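Alpha-1,2-mannosidase (Bacteroides thetaiotaomicron, PDB 2WW2) catalyses calcium-dependent hydrolysis of alpha-mannosidic linkages with inversion of anomeric configuration, as a member of glycoside hydrolase family 92. Local coordinates at residues 56-62 and 96-102; 82-86 and 116-122. Numbering follows the deposited sequence.

Contact 1: residues 56-62 and 96-102; sequences YTDSLMR and RLVPFSH. With NA (sodium ion), chain E.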
loop_
_atom_site.group_PDB
_atom_site.type_symbol
_atom_site.label_atom_id
_atom_site.label_comp_id
_atom_site.label_asym_id
_atom_site.label_seq_id
_atom_site.Cartn_x
_atom_site.Cartn_y
_atom_site.Cartn_z
ATOM N N TYR A 56 28.911 -4.321 -1.734
ATOM C CA TYR A 56 29.032 -5.758 -1.580
ATOM C C TYR A 56 28.800 -6.509 -2.895
ATOM O O TYR A 56 29.446 -7.523 -3.148
ATOM C CB TYR A 56 28.070 -6.260 -0.506
ATOM C CG TYR A 56 28.268 -7.713 -0.176
ATOM C CD1 TYR A 56 29.294 -8.122 0.679
ATOM C CD2 TYR A 56 27.449 -8.687 -0.740
ATOM C CE1 TYR A 56 29.475 -9.449 0.973
ATOM C CE2 TYR A 56 27.627 -10.022 -0.448
ATOM C CZ TYR A 56 28.642 -10.404 0.403
ATOM O OH TYR A 56 28.814 -11.750 0.687
ATOM N N THR A 57 27.902 -6.014 -3.742
ATOM C CA THR A 57 27.609 -6.715 -4.992
ATOM C C THR A 57 28.655 -6.444 -6.096
ATOM O O THR A 57 28.591 -7.043 -7.164
ATOM C CB THR A 57 26.196 -6.377 -5.529
ATOM O OG1 THR A 57 26.053 -4.956 -5.594
ATOM C CG2 THR A 57 25.103 -6.955 -4.609
ATOM N N ASP A 58 29.599 -5.533 -5.854
ATOM C CA ASP A 58 30.627 -5.262 -6.854
ATOM C C ASP A 58 31.808 -6.200 -6.617
ATOM O O ASP A 58 32.135 -6.511 -5.471
ATOM C CB ASP A 58 31.017 -3.772 -6.878
ATOM C CG ASP A 58 29.928 -2.907 -7.541
ATOM O OD1 ASP A 58 29.149 -3.431 -8.368
ATOM O OD2 ASP A 58 29.818 -1.712 -7.252
ATOM N N SER A 59 32.396 -6.706 -7.691
ATOM C CA SER A 59 33.385 -7.766 -7.572
ATOM C C SER A 59 34.782 -7.351 -8.039
ATOM O O SER A 59 35.642 -8.213 -8.284
ATOM C CB SER A 59 32.911 -8.986 -8.375
ATOM O OG SER A 59 32.787 -8.648 -9.765
ATOM N N LEU A 60 35.003 -6.044 -8.172
ATOM C CA LEU A 60 36.277 -5.519 -8.654
ATOM C C LEU A 60 36.817 -4.551 -7.608
ATOM O O LEU A 60 36.132 -3.599 -7.229
ATOM C CB LEU A 60 36.100 -4.787 -9.982
ATOM C CG LEU A 60 35.574 -5.637 -11.162
ATOM C CD1 LEU A 60 35.268 -4.742 -12.372
ATOM C CD2 LEU A 60 36.591 -6.706 -11.537
ATOM N N MET A 61 38.032 -4.804 -7.140
ATOM C CA MET A 61 38.615 -3.957 -6.111
ATOM C C MET A 61 39.552 -2.924 -6.717
ATOM O O MET A 61 40.269 -3.212 -7.663
ATOM C CB MET A 61 39.370 -4.800 -5.090
ATOM C CG MET A 61 39.748 -4.002 -3.870
ATOM S SD MET A 61 38.408 -3.951 -2.701
ATOM C CE MET A 61 38.319 -5.681 -2.166
ATOM N N ARG A 62 39.533 -1.701 -6.174
ATOM C CA ARG A 62 40.402 -0.624 -6.684
ATOM C C ARG A 62 41.503 -0.205 -5.713
ATOM O O ARG A 62 42.522 0.365 -6.128
ATOM C CB ARG A 62 39.599 0.651 -6.983
ATOM C CG ARG A 62 38.413 0.440 -7.885
ATOM C CD ARG A 62 37.812 1.781 -8.277
ATOM N NE ARG A 62 36.473 1.567 -8.807
ATOM C CZ ARG A 62 36.077 1.939 -10.013
ATOM N NH1 ARG A 62 36.918 2.561 -10.836
ATOM N NH2 ARG A 62 34.835 1.693 -10.384
ATOM N N ARG A 96 42.252 0.710 -12.108
ATOM C CA ARG A 96 42.669 -0.297 -11.137
ATOM C C ARG A 96 41.450 -1.056 -10.703
ATOM O O ARG A 96 40.747 -0.635 -9.781
ATOM C CB ARG A 96 43.291 0.310 -9.863
ATOM C CG ARG A 96 44.622 0.949 -10.036
ATOM C CD ARG A 96 45.267 1.325 -8.680
ATOM N NE ARG A 96 44.315 1.801 -7.683
ATOM C CZ ARG A 96 44.043 3.079 -7.422
ATOM N NH1 ARG A 96 44.644 4.069 -8.101
ATOM N NH2 ARG A 96 43.163 3.370 -6.471
ATOM N N LEU A 97 41.184 -2.161 -11.368
ATOM C CA LEU A 97 39.986 -2.935 -11.111
ATOM C C LEU A 97 40.403 -4.383 -11.081
ATOM O O LEU A 97 40.653 -4.960 -12.124
ATOM C CB LEU A 97 38.993 -2.763 -12.263
ATOM C CG LEU A 97 38.161 -1.491 -12.400
ATOM C CD1 LEU A 97 37.392 -1.163 -11.149
ATOM C CD2 LEU A 97 39.044 -0.343 -12.837
ATOM N N VAL A 98 40.466 -4.985 -9.903
ATOM C CA VAL A 98 40.995 -6.326 -9.804
ATOM C C VAL A 98 39.920 -7.248 -9.240
ATOM O O VAL A 98 39.408 -7.003 -8.138
ATOM C CB VAL A 98 42.225 -6.367 -8.885
ATOM C CG1 VAL A 98 42.832 -7.778 -8.888
ATOM C CG2 VAL A 98 43.250 -5.323 -9.330
ATOM N N PRO A 99 39.570 -8.302 -9.995
ATOM C CA PRO A 99 38.469 -9.172 -9.581
ATOM C C PRO A 99 38.805 -10.027 -8.349
ATOM O O PRO A 99 39.930 -10.530 -8.224
ATOM C CB PRO A 99 38.195 -10.062 -10.818
ATOM C CG PRO A 99 39.298 -9.793 -11.804
ATOM C CD PRO A 99 40.099 -8.595 -11.341
ATOM N N PHE A 100 37.817 -10.190 -7.473
ATOM C CA PHE A 100 37.943 -11.024 -6.271
ATOM C C PHE A 100 36.585 -11.650 -5.952
ATOM O O PHE A 100 35.540 -11.162 -6.398
ATOM C CB PHE A 100 38.436 -10.199 -5.064
ATOM C CG PHE A 100 37.413 -9.237 -4.524
ATOM C CD1 PHE A 100 36.667 -9.564 -3.394
ATOM C CD2 PHE A 100 37.206 -8.002 -5.134
ATOM C CE1 PHE A 100 35.695 -8.691 -2.898
ATOM C CE2 PHE A 100 36.250 -7.118 -4.649
ATOM C CZ PHE A 100 35.509 -7.451 -3.511
ATOM N N SER A 101 36.605 -12.716 -5.165
ATOM C CA SER A 101 35.378 -13.378 -4.718
ATOM C C SER A 101 35.222 -13.201 -3.221
ATOM O O SER A 101 36.219 -13.246 -2.480
ATOM C CB SER A 101 35.471 -14.873 -5.036
ATOM O OG SER A 101 34.416 -15.565 -4.414
ATOM N N HIS A 102 33.989 -12.979 -2.759
ATOM C CA HIS A 102 33.758 -12.911 -1.318
ATOM C C HIS A 102 34.126 -14.241 -0.657
ATOM O O HIS A 102 34.319 -14.288 0.545
ATOM C CB HIS A 102 32.300 -12.547 -0.995
ATOM C CG HIS A 102 31.915 -11.156 -1.405
ATOM N ND1 HIS A 102 32.464 -10.030 -0.830
ATOM C CD2 HIS A 102 31.008 -10.709 -2.310
ATOM C CE1 HIS A 102 31.936 -8.951 -1.376
ATOM N NE2 HIS A 102 31.053 -9.333 -2.282
HETATM NA NA NA E . 34.050 -14.273 2.861
HETATM O O HOH W 1 33.243 -12.003 3.008
HETATM O O HOH W 2 33.557 -14.528 5.247
HETATM O O HOH W 3 34.941 -16.486 2.980
HETATM O O HOH W 4 31.639 -14.791 2.345
#
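Start with the Phe100 ring: Met61 lays its methyl over one face, CE sitting 3.7 Å from the ring centroid in a CH-pi contact, while the sulfur approaches obliquely. Beneath them run two antiparallel strands of the N-terminal domain. Phe100 N donates to Ser59 O (3.0 Å), Met61 N to Val98 O (2.8 Å) and Val98 N to Met61 O (2.9 Å). At one end, Leu97 packs CD1 against a face of the Arg62 guanidinium, 3.6 Å from CZ; its NE and NH1 hydrogen-bond to the backbone carbonyls of Thr45 and His93. Arg62 O meanwhile accepts from Arg96 NE (2.8 Å) and NH2 (3.1 Å). At the other end, the His102 ring forms an offset stack on Tyr56, its NE2 donating to Tyr56 O (2.6 Å). His102 O binds sodium at 2.3 Å, with four waters and Glu105 O completing the site. The chemistry thus splits the work of His102: the imidazole ties the strand's turning point to the 56-59 loop, and the carbonyl serves the metal.

Contact 2: residues 82-86 and 116-122; sequences IMPLA and FNNGLQT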
loop_
_atom_site.group_PDB
_atom_site.type_symbol
_atom_site.label_atom_id
_atom_site.label_comp_id
_atom_site.label_asym_id
_atom_site.label_seq_id
_atom_site.Cartn_x
_atom_site.Cartn_y
_atom_site.Cartn_z
ATOM N N ILE A 82 46.115 2.442 -0.951
ATOM C CA ILE A 82 47.261 1.631 -1.296
ATOM C C ILE A 82 46.677 0.406 -2.013
ATOM O O ILE A 82 45.672 -0.133 -1.570
ATOM C CB ILE A 82 47.980 1.169 -0.009
ATOM C CG1 ILE A 82 48.723 2.338 0.650
ATOM C CG2 ILE A 82 48.936 0.029 -0.297
ATOM C CD1 ILE A 82 49.149 2.037 2.091
ATOM N N MET A 83 47.277 -0.004 -3.130
ATOM C CA MET A 83 46.748 -1.119 -3.903
ATOM C C MET A 83 47.882 -1.982 -4.443
ATOM O O MET A 83 48.615 -1.579 -5.338
ATOM C CB MET A 83 45.870 -0.616 -5.068
ATOM C CG MET A 83 45.214 -1.748 -5.838
ATOM S SD MET A 83 44.175 -2.793 -4.770
ATOM C CE MET A 83 43.450 -3.843 -6.020
ATOM N N PRO A 84 48.038 -3.189 -3.895
ATOM C CA PRO A 84 49.017 -4.084 -4.504
ATOM C C PRO A 84 48.456 -4.650 -5.817
ATOM O O PRO A 84 47.243 -4.843 -5.941
ATOM C CB PRO A 84 49.211 -5.170 -3.444
ATOM C CG PRO A 84 47.960 -5.149 -2.633
ATOM C CD PRO A 84 47.404 -3.746 -2.693
ATOM N N LEU A 85 49.324 -4.891 -6.802
ATOM C CA LEU A 85 48.895 -5.394 -8.100
ATOM C C LEU A 85 49.876 -6.458 -8.589
ATOM O O LEU A 85 51.079 -6.337 -8.376
ATOM C CB LEU A 85 48.858 -4.269 -9.144
ATOM C CG LEU A 85 47.824 -3.140 -8.996
ATOM C CD1 LEU A 85 48.119 -2.079 -10.053
ATOM C CD2 LEU A 85 46.359 -3.663 -9.127
ATOM N N ALA A 86 49.361 -7.480 -9.261
ATOM C CA ALA A 86 50.215 -8.456 -9.892
ATOM C C ALA A 86 50.021 -8.328 -11.387
ATOM O O ALA A 86 48.893 -8.125 -11.860
ATOM C CB ALA A 86 49.846 -9.868 -9.437
ATOM N N PHE A 116 42.818 -12.176 -4.427
ATOM C CA PHE A 116 42.236 -11.868 -5.713
ATOM C C PHE A 116 42.196 -13.091 -6.603
ATOM O O PHE A 116 42.839 -14.108 -6.311
ATOM C CB PHE A 116 42.995 -10.688 -6.351
ATOM C CG PHE A 116 42.901 -9.426 -5.529
ATOM C CD1 PHE A 116 41.808 -8.591 -5.661
ATOM C CD2 PHE A 116 43.891 -9.102 -4.598
ATOM C CE1 PHE A 116 41.703 -7.432 -4.905
ATOM C CE2 PHE A 116 43.797 -7.948 -3.828
ATOM C CZ PHE A 116 42.693 -7.110 -3.983
ATOM N N ASN A 117 41.425 -13.014 -7.682
ATOM C CA ASN A 117 41.320 -14.159 -8.585
ATOM C C ASN A 117 42.679 -14.549 -9.163
ATOM O O ASN A 117 42.895 -15.716 -9.489
ATOM C CB ASN A 117 40.324 -13.876 -9.736
ATOM C CG ASN A 117 38.863 -13.823 -9.271
ATOM O OD1 ASN A 117 38.551 -14.010 -8.085
ATOM N ND2 ASN A 117 37.954 -13.546 -10.219
ATOM N N ASN A 118 43.594 -13.586 -9.291
ATOM C CA ASN A 118 44.918 -13.881 -9.862
ATOM C C ASN A 118 45.879 -14.484 -8.826
ATOM O O ASN A 118 47.042 -14.745 -9.124
ATOM C CB ASN A 118 45.550 -12.634 -10.511
ATOM C CG ASN A 118 45.767 -11.505 -9.512
ATOM O OD1 ASN A 118 45.681 -11.720 -8.311
ATOM N ND2 ASN A 118 46.048 -10.298 -10.004
ATOM N N GLY A 119 45.389 -14.683 -7.611
ATOM C CA GLY A 119 46.172 -15.336 -6.576
ATOM C C GLY A 119 46.911 -14.393 -5.643
ATOM O O GLY A 119 47.492 -14.831 -4.650
ATOM N N LEU A 120 46.885 -13.091 -5.929
ATOM C CA LEU A 120 47.552 -12.158 -5.035
ATOM C C LEU A 120 46.770 -12.101 -3.727
ATOM O O LEU A 120 45.554 -11.917 -3.737
ATOM C CB LEU A 120 47.635 -10.756 -5.658
ATOM C CG LEU A 120 48.393 -9.694 -4.840
ATOM C CD1 LEU A 120 49.069 -8.663 -5.793
ATOM C CD2 LEU A 120 47.504 -8.976 -3.798
ATOM N N GLN A 121 47.460 -12.270 -2.599
ATOM C CA GLN A 121 46.772 -12.190 -1.312
ATOM C C GLN A 121 47.284 -10.989 -0.550
ATOM O O GLN A 121 48.470 -10.669 -0.612
ATOM C CB GLN A 121 46.984 -13.473 -0.494
ATOM C CG GLN A 121 46.276 -13.462 0.892
ATOM C CD GLN A 121 47.107 -12.818 1.987
ATOM O OE1 GLN A 121 48.333 -12.761 1.904
ATOM N NE2 GLN A 121 46.442 -12.333 3.029
ATOM N N THR A 122 46.398 -10.308 0.159
ATOM C CA THR A 122 46.829 -9.207 1.015
ATOM C C THR A 122 45.950 -9.125 2.255
ATOM O O THR A 122 44.775 -9.503 2.216
ATOM C CB THR A 122 46.844 -7.859 0.245
ATOM O OG1 THR A 122 47.398 -6.833 1.082
ATOM C CG2 THR A 122 45.462 -7.451 -0.174
HETATM O O HOH W 5 46.481 -7.652 -9.052
HETATM O O HOH W 6 46.802 -10.329 -12.869
#
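Leu120 lies over the end of strand 80-86, with CD1 3.9 Å from Ala86 CB and CD2 4.0 Å from Pro84 CG. It follows directly on the turn of a beta hairpin, a type I turn with a G1 bulge that joins strands 111-116 and 121-126 in the N-terminal domain. Gly119 N donates to Phe116 O (2.9 Å) and Phe116 N to Leu120 O (2.8 Å), and Gly119 takes the positive phi of the bulge position. Asn118 closes an Asx turn over it, OD1 accepting from Leu120 N at 3.0 Å. The two segments are not paired as strands; their side chains meet in a buried apolar layer. Thr122 reaches Pro84, its CB 4.1 Å from CG, while Met83 brings CE to 3.9 Å from Phe116 CZ. Phe137 and Pro138 extend the packing round Leu120. Where this layer gives out, two waters link Asn118 to the strand: Asn118 ND2 donates to one at 2.8 Å, which also accepts from Ala86 N at 2.9 Å.

In the fold
Both contacts belong to the same large antiparallel sheet of the N-terminal domain, their centres 11 Å apart. Contact 1 is partly buried: it joins neighbouring strands through backbone pairing, carries a sodium site at one end, and meets Gln722 and Gln723 of a second subunit along residues 57-60 and Pro99. Contact 2 is largely buried, and side chains meet there without strand pairing, polar links being left to water at its rim. They interlock physically. Phe116 of the hairpin packs on Met61 and Val98, so the face carrying those two residues continues into the apolar layer of contact 2. Met83 touches Arg62 O, and Pro99 O probably accepts a hydrogen bond from Asn117 N.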